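Putative diflavin flavoprotein A 3 (Nostoc sp., PDB 3FNI) probably mediates electron transfer from NADH to oxygen, reducing it to water, with this fragment comprising the flavodoxin-like domain of the larger modular protein. Local coordinates at residues A[126-129]-A[130-134]; A[102-105]-A[106-109]; A[144-147]-A[148-151]. One frame throughout, in Å; residues are numbered along the deposited sequence.

Contact 1 (A[126-129]-A[130-134])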
loop_
_atom_site.group_PDB
_atom_site.type_symbol
_atom_site.label_atom_id
_atom_site.label_comp_id
_atom_site.label_asym_id
_atom_site.label_seq_id
_atom_site.Cartn_x
_atom_site.Cartn_y
_atom_site.Cartn_z
ATOM N N GLN A 126 -10.734 -15.556 5.616
ATOM C CA GLN A 126 -11.116 -15.854 6.990
ATOM C C GLN A 126 -10.521 -14.832 7.955
ATOM O O GLN A 126 -9.636 -14.061 7.582
ATOM C CB GLN A 126 -10.618 -17.251 7.356
ATOM C CG GLN A 126 -11.151 -18.350 6.443
ATOM C CD GLN A 126 -10.545 -19.706 6.748
ATOM O OE1 GLN A 126 -9.361 -19.943 6.493
ATOM N NE2 GLN A 126 -11.353 -20.605 7.306
ATOM N N THR A 127 -10.997 -14.833 9.197
ATOM C CA THR A 127 -10.486 -13.905 10.203
ATOM C C THR A 127 -8.974 -14.059 10.317
ATOM O O THR A 127 -8.465 -15.164 10.522
ATOM C CB THR A 127 -11.126 -14.164 11.575
ATOM O OG1 THR A 127 -12.541 -13.950 11.485
ATOM C CG2 THR A 127 -10.533 -13.225 12.632
ATOM N N PRO A 128 -8.233 -12.947 10.191
ATOM C CA PRO A 128 -6.770 -12.986 10.279
ATOM C C PRO A 128 -6.266 -13.704 11.523
ATOM O O PRO A 128 -6.815 -13.535 12.608
ATOM C CB PRO A 128 -6.380 -11.508 10.277
ATOM C CG PRO A 128 -7.496 -10.866 9.503
ATOM C CD PRO A 128 -8.709 -11.561 10.057
ATOM N N THR A 129 -5.219 -14.506 11.345
ATOM C CA THR A 129 -4.589 -15.261 12.426
ATOM C C THR A 129 -3.174 -14.711 12.584
ATOM O O THR A 129 -2.785 -13.784 11.869
ATOM C CB THR A 129 -4.489 -16.755 12.071
ATOM O OG1 THR A 129 -3.688 -16.910 10.895
ATOM C CG2 THR A 129 -5.869 -17.334 11.807
ATOM N N GLU A 130 -2.394 -15.269 13.508
ATOM C CA GLU A 130 -1.028 -14.785 13.670
ATOM C C GLU A 130 -0.172 -15.210 12.478
ATOM O O GLU A 130 0.873 -14.623 12.229
ATOM C CB GLU A 130 -0.411 -15.275 14.994
ATOM C CG GLU A 130 -0.986 -14.579 16.234
ATOM C CD GLU A 130 -0.970 -13.043 16.132
ATOM O OE1 GLU A 130 -1.936 -12.401 16.617
ATOM O OE2 GLU A 130 0.003 -12.479 15.573
ATOM N N ASN A 131 -0.619 -16.220 11.737
ATOM C CA ASN A 131 0.120 -16.682 10.557
ATOM C C ASN A 131 -0.120 -15.666 9.442
ATOM O O ASN A 131 0.708 -15.485 8.552
ATOM C CB ASN A 131 -0.391 -18.053 10.104
ATOM C CG ASN A 131 -0.033 -19.160 11.068
ATOM O OD1 ASN A 131 -0.669 -20.213 11.082
ATOM N ND2 ASN A 131 0.999 -18.937 11.872
ATOM N N THR A 132 -1.286 -15.028 9.503
ATOM C CA THR A 132 -1.709 -13.998 8.558
ATOM C C THR A 132 -0.853 -12.750 8.762
ATOM O O THR A 132 -0.292 -12.191 7.820
ATOM C CB THR A 132 -3.184 -13.617 8.812
ATOM O OG1 THR A 132 -4.015 -14.745 8.530
ATOM C CG2 THR A 132 -3.608 -12.434 7.953
ATOM N N TYR A 133 -0.755 -12.323 10.014
ATOM C CA TYR A 133 0.015 -11.144 10.346
ATOM C C TYR A 133 1.500 -11.358 10.186
ATOM O O TYR A 133 2.239 -10.403 9.964
ATOM C CB TYR A 133 -0.291 -10.701 11.769
ATOM C CG TYR A 133 -1.717 -10.262 11.946
ATOM C CD1 TYR A 133 -2.297 -9.340 11.067
ATOM C CD2 TYR A 133 -2.492 -10.755 12.996
ATOM C CE1 TYR A 133 -3.609 -8.922 11.235
ATOM C CE2 TYR A 133 -3.803 -10.344 13.172
ATOM C CZ TYR A 133 -4.356 -9.430 12.293
ATOM O OH TYR A 133 -5.655 -9.020 12.477
ATOM N N LYS A 134 1.935 -12.609 10.305
ATOM C CA LYS A 134 3.344 -12.939 10.158
ATOM C C LYS A 134 3.681 -12.848 8.677
ATOM O O LYS A 134 4.803 -12.529 8.304
ATOM C CB LYS A 134 3.624 -14.356 10.662
ATOM C CG LYS A 134 5.094 -14.744 10.602
ATOM C CD LYS A 134 5.314 -16.245 10.814
ATOM C CE LYS A 134 4.715 -16.750 12.128
ATOM N NZ LYS A 134 5.291 -16.103 13.356
HETATM O O HOH W 1 -6.766 -14.446 6.899
HETATM O O HOH W 2 -7.262 -10.603 14.173
#
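Thr129 and Thr132 meet across the start of helix 130-152 through a bond from backbone to side chain. The backbone N-H of Thr129 points almost straight at the hydroxyl of Thr132, with Thr129 N to Thr132 OG1 at 3.1 Å and an angle of 178° at the hydrogen. Separately, OG1 of Thr129 accepts from Asn131 N at 3.3 Å, a weak capping bond bent to 134°. Thr129 OG1 is tucked between its own backbone N and carbonyl carbon (chi1 61°), which turns it inward over the first turn. The carbonyl O of Thr129 takes the first regular helical bond, from Tyr133 N at 3.1 Å, plus a weak one from Thr132 N. Three polar atoms of Thr129, N, O and OG1, therefore engage this first turn.

Apolar contact lies beside this network. Pro128 CB rests against the hydroxyl end of the Tyr133 ring, 3.5 Å from Tyr133 CZ, and the two side chains approach obliquely. The methyl of Thr132 touches the same proline carbon, CG2 to Pro128 CB being 3.7 Å, so this one carbon touches both side chains. Tyr17 packs on both Pro128 and Tyr133, while Leu21 of helix 18-31 touches Thr132 and Tyr133.

Two waters add bridges. One donates to Gln126 O and also bonds Thr132 OG1, tying the incoming loop to the cap. The other lies in the plane of the Tyr133 ring at its edge, 2.8 Å from Tyr133 OH, and donates weakly to Pro128 O.

Thr129 at the N-cap and Thr132 three residues on form a capping box, the motif that here starts the C-terminal helix of the flavodoxin-like domain.

Contact 2 (A[102-105]-A[106-109])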
loop_
_atom_site.group_PDB
_atom_site.type_symbol
_atom_site.label_atom_id
_atom_site.label_comp_id
_atom_site.label_asym_id
_atom_site.label_seq_id
_atom_site.Cartn_x
_atom_site.Cartn_y
_atom_site.Cartn_z
ATOM N N PRO A 102 -13.140 -5.091 -5.557
ATOM C CA PRO A 102 -12.372 -6.157 -6.216
ATOM C C PRO A 102 -10.890 -5.813 -6.257
ATOM O O PRO A 102 -10.495 -4.822 -6.871
ATOM C CB PRO A 102 -12.977 -6.213 -7.615
ATOM C CG PRO A 102 -14.382 -5.763 -7.395
ATOM C CD PRO A 102 -14.236 -4.619 -6.418
ATOM N N ILE A 103 -10.071 -6.634 -5.610
ATOM C CA ILE A 103 -8.635 -6.391 -5.579
ATOM C C ILE A 103 -7.956 -6.597 -6.938
ATOM O O ILE A 103 -7.161 -5.765 -7.370
ATOM C CB ILE A 103 -7.952 -7.275 -4.499
ATOM C CG1 ILE A 103 -6.429 -7.136 -4.594
ATOM C CG2 ILE A 103 -8.385 -8.724 -4.655
ATOM C CD1 ILE A 103 -5.693 -7.730 -3.417
ATOM N N ASP A 104 -8.283 -7.686 -7.620
ATOM C CA ASP A 104 -7.676 -7.981 -8.916
ATOM C C ASP A 104 -7.681 -6.841 -9.916
ATOM O O ASP A 104 -6.654 -6.555 -10.527
ATOM C CB ASP A 104 -8.329 -9.216 -9.517
ATOM C CG ASP A 104 -8.011 -10.459 -8.725
ATOM O OD1 ASP A 104 -6.813 -10.825 -8.654
ATOM O OD2 ASP A 104 -8.945 -11.059 -8.164
ATOM N N PRO A 105 -8.838 -6.184 -10.111
ATOM C CA PRO A 105 -8.915 -5.069 -11.054
ATOM C C PRO A 105 -7.865 -3.999 -10.760
ATOM O O PRO A 105 -7.267 -3.438 -11.674
ATOM C CB PRO A 105 -10.337 -4.561 -10.859
ATOM C CG PRO A 105 -11.084 -5.826 -10.585
ATOM C CD PRO A 105 -10.179 -6.526 -9.605
ATOM N N LEU A 106 -7.636 -3.732 -9.482
ATOM C CA LEU A 106 -6.663 -2.728 -9.090
ATOM C C LEU A 106 -5.232 -3.236 -9.285
ATOM O O LEU A 106 -4.339 -2.482 -9.660
ATOM C CB LEU A 106 -6.884 -2.332 -7.631
ATOM C CG LEU A 106 -6.056 -1.131 -7.178
ATOM C CD1 LEU A 106 -6.432 0.082 -8.014
ATOM C CD2 LEU A 106 -6.296 -0.862 -5.699
ATOM N N LEU A 107 -5.027 -4.518 -9.008
ATOM C CA LEU A 107 -3.727 -5.156 -9.165
ATOM C C LEU A 107 -3.270 -4.992 -10.614
ATOM O O LEU A 107 -2.120 -4.645 -10.877
ATOM C CB LEU A 107 -3.858 -6.640 -8.816
ATOM C CG LEU A 107 -2.910 -7.284 -7.802
ATOM C CD1 LEU A 107 -2.605 -6.343 -6.674
ATOM C CD2 LEU A 107 -3.550 -8.569 -7.278
ATOM N N SER A 108 -4.193 -5.226 -11.546
ATOM C CA SER A 108 -3.910 -5.122 -12.977
ATOM C C SER A 108 -3.678 -3.687 -13.448
ATOM O O SER A 108 -2.939 -3.453 -14.403
ATOM C CB SER A 108 -5.054 -5.747 -13.786
ATOM O OG SER A 108 -5.212 -7.125 -13.482
ATOM N N LYS A 109 -4.313 -2.725 -12.793
ATOM C CA LYS A 109 -4.112 -1.340 -13.181
ATOM C C LYS A 109 -2.681 -0.911 -12.890
ATOM O O LYS A 109 -2.091 -0.172 -13.665
ATOM C CB LYS A 109 -5.087 -0.420 -12.450
ATOM C CG LYS A 109 -6.500 -0.519 -12.960
ATOM C CD LYS A 109 -7.362 0.574 -12.379
ATOM C CE LYS A 109 -8.767 0.501 -12.939
ATOM N NZ LYS A 109 -9.562 1.705 -12.576
#
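Ile103 and Leu107, one helical turn apart, have side chains that run next to each other in the same direction. Ile103 CG1 and Leu107 CD2 approach to 4.2 Å, a loose apolar contact. The ethyl arm of Ile103 is placed there by a first torsion that sets CG1 opposite the backbone N (chi1 173°). Leu107 CD2 also lies 4.2 Å from Asp104 OD1, the aspartate crossing it obliquely. Elsewhere on the helix, Lys109 CG lies 3.3 Å from Pro105 O before the extended chain leads off.

The backbone fixes the spacing of these side chains. Ile103 O accepts from Leu107 N at 3.0 Å, and weakly from Leu106 N. Asp104 O receives Ser108 N, again at 3.0 Å. The third step is more bent: Lys109 N reaches Pro105 O at 3.2 Å with 139° at the hydrogen. Pro105 has no N-H to give, and its place in the first turn of the helix does not interrupt this i to i+4 series.

Further out, OD1 of Asp104 forms a salt bridge with Arg123, which also touches Ile103. Ala121 packs on both Ile103 and Leu107. Ile103, Leu106 and Leu107 all press on Ile92, so this side of helix 103-112 lies against strand 89-93 within the beta-alpha-beta unit that continues to strand 116-117.

Contact 3 (A[144-147]-A[148-151])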
loop_
_atom_site.group_PDB
_atom_site.type_symbol
_atom_site.label_atom_id
_atom_site.label_comp_id
_atom_site.label_asym_id
_atom_site.label_seq_id
_atom_site.Cartn_x
_atom_site.Cartn_y
_atom_site.Cartn_z
ATOM N N GLY A 144 10.611 -3.604 1.865
ATOM C CA GLY A 144 11.630 -2.759 2.460
ATOM C C GLY A 144 13.004 -3.103 1.911
ATOM O O GLY A 144 13.821 -2.211 1.682
ATOM N N GLN A 145 13.256 -4.395 1.701
ATOM C CA GLN A 145 14.538 -4.844 1.166
ATOM C C GLN A 145 14.654 -4.430 -0.295
ATOM O O GLN A 145 15.720 -4.029 -0.752
ATOM C CB GLN A 145 14.674 -6.366 1.283
ATOM C CG GLN A 145 14.677 -6.886 2.720
ATOM C CD GLN A 145 14.909 -8.384 2.805
ATOM O OE1 GLN A 145 14.087 -9.178 2.354
ATOM N NE2 GLN A 145 16.038 -8.775 3.379
ATOM N N TRP A 146 13.545 -4.529 -1.022
ATOM C CA TRP A 146 13.527 -4.154 -2.422
ATOM C C TRP A 146 13.850 -2.663 -2.541
ATOM O O TRP A 146 14.672 -2.265 -3.367
ATOM C CB TRP A 146 12.157 -4.449 -3.026
ATOM C CG TRP A 146 12.064 -4.112 -4.477
ATOM C CD1 TRP A 146 12.361 -4.927 -5.537
ATOM C CD2 TRP A 146 11.662 -2.856 -5.038
ATOM N NE1 TRP A 146 12.164 -4.254 -6.721
ATOM C CE2 TRP A 146 11.734 -2.982 -6.443
ATOM C CE3 TRP A 146 11.243 -1.635 -4.487
ATOM C CZ2 TRP A 146 11.407 -1.935 -7.305
ATOM C CZ3 TRP A 146 10.918 -0.590 -5.344
ATOM C CH2 TRP A 146 11.000 -0.750 -6.740
ATOM N N VAL A 147 13.205 -1.845 -1.708
ATOM C CA VAL A 147 13.433 -0.398 -1.697
ATOM C C VAL A 147 14.912 -0.107 -1.430
ATOM O O VAL A 147 15.530 0.728 -2.103
ATOM C CB VAL A 147 12.574 0.303 -0.598
ATOM C CG1 VAL A 147 13.012 1.759 -0.424
ATOM C CG2 VAL A 147 11.095 0.250 -0.977
ATOM N N THR A 148 15.482 -0.793 -0.444
ATOM C CA THR A 148 16.890 -0.594 -0.115
ATOM C C THR A 148 17.776 -0.912 -1.319
ATOM O O THR A 148 18.645 -0.116 -1.678
ATOM C CB THR A 148 17.318 -1.472 1.068
ATOM O OG1 THR A 148 16.527 -1.138 2.212
ATOM C CG2 THR A 148 18.798 -1.249 1.393
ATOM N N ARG A 149 17.545 -2.071 -1.935
ATOM C CA ARG A 149 18.310 -2.491 -3.109
ATOM C C ARG A 149 18.113 -1.552 -4.301
ATOM O O ARG A 149 18.994 -1.417 -5.151
ATOM C CB ARG A 149 17.930 -3.920 -3.528
ATOM C CG ARG A 149 18.663 -5.014 -2.766
ATOM C CD ARG A 149 18.516 -6.389 -3.417
ATOM N NE ARG A 149 17.436 -7.181 -2.832
ATOM C CZ ARG A 149 16.152 -7.053 -3.146
ATOM N NH1 ARG A 149 15.779 -6.164 -4.051
ATOM N NH2 ARG A 149 15.241 -7.806 -2.545
ATOM N N ASP A 150 16.950 -0.911 -4.367
ATOM C CA ASP A 150 16.652 0.013 -5.456
ATOM C C ASP A 150 17.424 1.314 -5.283
ATOM O O ASP A 150 17.908 1.897 -6.248
ATOM C CB ASP A 150 15.163 0.348 -5.482
ATOM C CG ASP A 150 14.796 1.223 -6.657
ATOM O OD1 ASP A 150 14.472 0.669 -7.720
ATOM O OD2 ASP A 150 14.855 2.459 -6.522
ATOM N N ARG A 151 17.509 1.774 -4.041
ATOM C CA ARG A 151 18.206 3.007 -3.730
ATOM C C ARG A 151 19.699 2.825 -3.956
ATOM O O ARG A 151 20.359 3.688 -4.530
ATOM C CB ARG A 151 17.948 3.406 -2.278
ATOM C CG ARG A 151 17.984 4.905 -2.044
ATOM C CD ARG A 151 16.579 5.518 -2.085
ATOM N NE ARG A 151 15.793 5.121 -3.258
ATOM C CZ ARG A 151 16.090 5.439 -4.516
ATOM N NH1 ARG A 151 17.166 6.165 -4.790
ATOM N NH2 ARG A 151 15.298 5.035 -5.504
#
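Gly144 to Arg151 form two turns of continuous helix, with i to i+4 bonds running from Thr148 N to Gly144 O through to Arg151 N to Val147 O, the shortest being Asp150 N to Trp146 O at 2.8 Å. Asp150 N additionally gives a weak bond to Val147 O.

Thr148 doubles the first of these bonds. Its hydroxyl donates to Gly144 O, with Thr148 OG1 to Gly144 O at 3.0 Å, so one carbonyl oxygen is gripped twice. The hydroxyl and the N-H come from opposite faces of the carbonyl plane. The first torsion of Thr148 (chi1 -60°) sets OG1 beside its own N, pointing back toward the preceding turn.

Arg149 also folds back, its chain bending at chi3 (-96°). Gln145 O lies 3.8 Å from the plane of the Arg149 guanidinium, over its centre. The oxygen thus sits under the face of the cation, while its in-series bond is with the backbone N-H of Arg149. Trp146 CD1 lies at the guanidinium edge, 3.9 Å from Arg149 NH1, and the two planes stand 82° apart.

Farther along the indole, on the same side of its plane, Asp150 runs alongside Trp146. CB of Asp150 sits over the ring face, and OD1 comes to 3.9 Å from Trp146 CH2. The other oxygen, Asp150 OD2, makes a salt bridge of 2.8 Å with Arg151 NH2; this pairing of adjacent residues probably steadies the carboxylate. Thr58 of strand 57-63 touches Val147, Asp150 and Arg151.

Such a threonine bond to the carbonyl four residues back is a familiar intrahelical feature, here near the end of the C-terminal helix that packs on the parallel sheet of the flavodoxin-like fold.

From the N terminus, contact 2 comes first, in helix 103-112, which follows strand 89-93 and leads to strand 116-117 at the sheet edge. Contact 1 follows, where the loop after that strand enters helix 130-152, and contact 3 lies near the far end of the same helix. Each joins adjoining segments, through residues about a turn apart, so the three run in series, without nesting or crossing. Contacts 1 and 3 share a helix, yet their centres lie 26 Å apart; contact 2 has its centre 22 Å from that of contact 1. They lie on two helices: contact 2 against strand 89-93, contact 1 against helix 18-31, contact 3 beside strand 57-63.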